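Local coordinates for protein molybdopterin synthase catalytic subunit (Homo sapiens, PDB 4AP8) that catalyses, as the large subunit of molybdopterin synthase, the transfer of two sulfur atoms from the thiocarboxylated small subunit into precursor Z to form the molybdopterin dithiolene, at residues A[15-20]-A[83-88]. Residues are numbered along the deposited sequence; the frame is centred on the assembly and turned at random.
Sequences EKLSVD and AVFHRL. With EDO (1,2-ethanediol), chain G.
The connection between strand 8-13, outermost in its sheet within this chain, and the helix that follows it, at the start of the MoaE fold, folds over the face of the neighbouring strand 79-87, and Leu17 is the residue that packs against Phe85 and Arg87. With CG anti to its own carbonyl carbon (chi1 -61°), Leu17 lowers both methyls onto the strand: CD1 sits 3.8 Å from the backbone O of Phe85, while CD2 meets CB of Phe85 at 4.0 Å and lies at the edge of the phenyl ring, near its plane. Further along the strand, CG of Leu17 packs against CB of Arg87 (4.1 Å), the two side chains running past each other in opposite directions. Ala96 and Ile99 of strand 96-104 also touch Leu17, and the Phe85 side chain also touches Val22 and Leu25 of helix 19-25.

Arg87 rises extended alongside the connection. Its CD approaches O of Glu15 at 3.2 Å, and one guanidinium face lies over C of Glu15 and CA of Lys16. NH1 comes within 3.6 Å of CG of Lys16, whose chain points the same way; Glu95 forms a salt bridge with NH1 and is a long, weak ion partner of the lysine. A water in the guanidinium plane joins NH1 (3.0 Å) to N of Leu17. A methionine in place of Arg87 would probably cost Glu95 its salt bridge and the water a donor.

Beyond Leu17, N of Ser18 donates to O1 of an ethanediol, probably from the crystallisation liquor, and OG of Ser18 caps helix 19-25 through N of Glu21. The whole is a beta-alpha connection that ends in a serine N-cap on helix 19-25, packed across the mixed sheet in which strands 8-13 and 79-87 run parallel.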
ATOM      1  N   GLU A  15       3.912   8.743 -18.144  1.00 53.15           N
ATOM      2  CA  GLU A  15       2.781   9.412 -17.530  0.50 68.42           C
ATOM      3  C   GLU A  15       2.808   9.390 -15.993  1.00 59.90           C
ATOM      4  O   GLU A  15       3.409   8.526 -15.382  1.00 57.36           O
ATOM      5  CB  GLU A  15       1.471   8.807 -18.040  0.50 72.88           C
ATOM      6  CG  GLU A  15       0.910   9.440 -19.316  0.50 81.21           C
ATOM      7  CD  GLU A  15       0.806  10.961 -19.324  0.50 87.28           C
ATOM      8  OE1 GLU A  15       0.361  11.590 -18.312  0.50 65.26           O
ATOM      9  OE2 GLU A  15       1.176  11.510 -20.388  0.50 54.73           O
ATOM     10  N   LYS A  16       2.149  10.391 -15.399  1.00 60.12           N
ATOM     11  CA  LYS A  16       1.952  10.516 -13.956  1.00 64.37           C
ATOM     12  C   LYS A  16       1.238   9.249 -13.450  1.00 56.87           C
ATOM     13  O   LYS A  16       0.283   8.794 -14.056  1.00 56.84           O
ATOM     14  CB  LYS A  16       1.086  11.741 -13.677  1.00 69.33           C
ATOM     15  CG  LYS A  16       1.523  12.627 -12.518  1.00106.78           C
ATOM     16  CD  LYS A  16       0.447  13.655 -12.151  1.00118.19           C
ATOM     17  CE  LYS A  16       1.062  15.000 -11.787  1.00124.77           C
ATOM     18  NZ  LYS A  16       0.071  16.051 -11.453  1.00121.41           N
ATOM     19  N   LEU A  17       1.764   8.644 -12.392  1.00 52.84           N
ATOM     20  CA  LEU A  17       1.200   7.416 -11.843  1.00 55.03           C
ATOM     21  C   LEU A  17       0.107   7.750 -10.838  1.00 49.99           C
ATOM     22  O   LEU A  17       0.249   8.713 -10.134  1.00 46.06           O
ATOM     23  CB  LEU A  17       2.280   6.622 -11.121  1.00 48.91           C
ATOM     24  CG  LEU A  17       3.455   6.172 -11.949  1.00 63.61           C
ATOM     25  CD1 LEU A  17       4.373   5.320 -11.077  1.00 63.70           C
ATOM     26  CD2 LEU A  17       2.906   5.376 -13.139  1.00 37.08           C
ATOM     27  N   SER A  18      -0.973   6.973 -10.801  1.00 48.75           N
ATOM     28  CA  SER A  18      -2.070   7.186  -9.871  1.00 49.14           C
ATOM     29  C   SER A  18      -2.231   5.993  -8.952  1.00 64.05           C
ATOM     30  O   SER A  18      -2.579   4.869  -9.382  1.00 48.93           O
ATOM     31  CB  SER A  18      -3.395   7.388 -10.621  1.00 55.93           C
ATOM     32  OG  SER A  18      -4.521   7.142  -9.785  1.00 69.20           O
ATOM     33  N   VAL A  19      -2.050   6.252  -7.667  1.00 65.25           N
ATOM     34  CA  VAL A  19      -2.226   5.212  -6.671  1.00 64.10           C
ATOM     35  C   VAL A  19      -3.672   4.658  -6.734  1.00 52.52           C
ATOM     36  O   VAL A  19      -3.909   3.464  -6.655  1.00 44.99           O
ATOM     37  CB  VAL A  19      -1.835   5.735  -5.279  1.00 48.30           C
ATOM     38  CG1 VAL A  19      -2.288   7.189  -5.112  1.00 97.66           C
ATOM     39  CG2 VAL A  19      -2.465   4.826  -4.235  1.00 61.65           C
ATOM     40  N   ASP A  20      -4.639   5.509  -6.998  1.00 61.35           N
ATOM     41  CA  ASP A  20      -5.959   4.967  -7.175  1.00 61.64           C
ATOM     42  C   ASP A  20      -6.058   4.026  -8.367  1.00 65.38           C
ATOM     43  O   ASP A  20      -6.499   2.893  -8.213  1.00 47.41           O
ATOM     44  CB  ASP A  20      -7.010   6.038  -7.287  1.00 75.97           C
ATOM     45  CG  ASP A  20      -8.352   5.502  -6.918  1.00 88.64           C
ATOM     46  OD1 ASP A  20      -8.636   5.428  -5.686  1.00 90.70           O
ATOM     47  OD2 ASP A  20      -9.073   5.084  -7.855  1.00 82.60           O
ATOM     48  N   ALA A  83       0.627  -5.826  -9.659  1.00 48.55           N
ATOM     49  CA  ALA A  83       0.780  -4.693 -10.575  1.00 45.14           C
ATOM     50  C   ALA A  83       2.022  -3.911 -10.227  1.00 50.25           C
ATOM     51  O   ALA A  83       2.264  -3.591  -9.068  1.00 46.25           O
ATOM     52  CB  ALA A  83      -0.415  -3.779 -10.504  1.00 40.02           C
ATOM     53  N   VAL A  84       2.808  -3.608 -11.249  1.00 44.15           N
ATOM     54  CA  VAL A  84       4.062  -2.905 -11.077  1.00 44.74           C
ATOM     55  C   VAL A  84       4.121  -1.837 -12.163  1.00 47.59           C
ATOM     56  O   VAL A  84       4.181  -2.160 -13.347  1.00 40.64           O
ATOM     57  CB  VAL A  84       5.271  -3.874 -11.221  1.00 48.13           C
ATOM     58  CG1 VAL A  84       6.592  -3.146 -11.034  1.00 40.81           C
ATOM     59  CG2 VAL A  84       5.168  -5.085 -10.295  1.00 33.63           C
ATOM     60  N   PHE A  85       4.071  -0.574 -11.738  1.00 43.07           N
ATOM     61  CA  PHE A  85       4.150   0.569 -12.635  1.00 40.39           C
ATOM     62  C   PHE A  85       5.361   1.390 -12.267  1.00 42.32           C
ATOM     63  O   PHE A  85       5.578   1.700 -11.105  1.00 52.05           O
ATOM     64  CB  PHE A  85       2.919   1.449 -12.495  1.00 41.47           C
ATOM     65  CG  PHE A  85       1.705   0.913 -13.210  1.00 50.84           C
ATOM     66  CD1 PHE A  85       1.181  -0.325 -12.890  1.00 50.30           C
ATOM     67  CD2 PHE A  85       1.103   1.635 -14.199  1.00 44.58           C
ATOM     68  CE1 PHE A  85       0.083  -0.832 -13.550  1.00 56.27           C
ATOM     69  CE2 PHE A  85       0.022   1.128 -14.881  1.00 60.23           C
ATOM     70  CZ  PHE A  85      -0.494  -0.109 -14.554  1.00 51.99           C
ATOM     71  N   HIS A  86       6.175   1.690 -13.267  1.00 46.95           N
ATOM     72  CA  HIS A  86       7.345   2.541 -13.103  1.00 37.85           C
ATOM     73  C   HIS A  86       7.275   3.670 -14.070  1.00 55.36           C
ATOM     74  O   HIS A  86       6.899   3.489 -15.246  1.00 41.66           O
ATOM     75  CB  HIS A  86       8.623   1.756 -13.337  1.00 44.53           C
ATOM     76  CG  HIS A  86       9.802   2.337 -12.655  1.00 51.23           C
ATOM     77  ND1 HIS A  86      10.161   3.624 -12.810  1.00 57.16           N
ATOM     78  CD2 HIS A  86      10.695   1.776 -11.747  1.00 46.43           C
ATOM     79  CE1 HIS A  86      11.243   3.873 -12.038  1.00 54.63           C
ATOM     80  NE2 HIS A  86      11.567   2.746 -11.390  1.00 62.30           N
ATOM     81  N   ARG A  87       7.583   4.856 -13.573  1.00 44.96           N
ATOM     82  CA  ARG A  87       7.521   6.016 -14.398  1.00 53.24           C
ATOM     83  C   ARG A  87       8.893   6.246 -14.933  1.00 47.43           C
ATOM     84  O   ARG A  87       9.880   5.940 -14.272  1.00 52.02           O
ATOM     85  CB  ARG A  87       7.090   7.231 -13.599  1.00 56.00           C
ATOM     86  CG  ARG A  87       6.795   8.407 -14.502  1.00 73.51           C
ATOM     87  CD  ARG A  87       5.978   9.437 -13.779  1.00 67.33           C
ATOM     88  NE  ARG A  87       6.131  10.750 -14.379  1.00 63.67           N
ATOM     89  CZ  ARG A  87       5.714  11.859 -13.803  1.00 52.51           C
ATOM     90  NH1 ARG A  87       5.076  11.820 -12.646  1.00 69.52           N
ATOM     91  NH2 ARG A  87       5.941  13.000 -14.376  1.00 63.27           N
ATOM     92  N   LEU A  88       8.960   6.752 -16.151  1.00 54.64           N
ATOM     93  CA  LEU A  88      10.236   7.077 -16.749  1.00 50.91           C
ATOM     94  C   LEU A  88      10.240   8.545 -17.097  1.00 56.15           C
ATOM     95  O   LEU A  88       9.184   9.156 -17.268  1.00 50.42           O
ATOM     96  CB  LEU A  88      10.448   6.232 -18.000  1.00 50.66           C
ATOM     97  CG  LEU A  88      10.413   4.694 -17.775  1.00 60.18           C
ATOM     98  CD1 LEU A  88      10.237   3.850 -19.037  1.00 40.11           C
ATOM     99  CD2 LEU A  88      11.586   4.209 -16.927  1.00 54.12           C
TER
HETATM  100  C1  EDO G1174      -1.712   4.840 -14.200  1.00102.51           C
HETATM  101  O1  EDO G1174      -1.154   5.510 -13.088  1.00 75.26           O
HETATM  102  C2  EDO G1174      -2.375   3.598 -13.611  1.00 77.82           C
HETATM  103  O2  EDO G1174      -3.533   3.211 -14.386  1.00 99.07           O
HETATM  104  O   HOH W   1       3.628   9.867 -10.836  1.00 50.53           O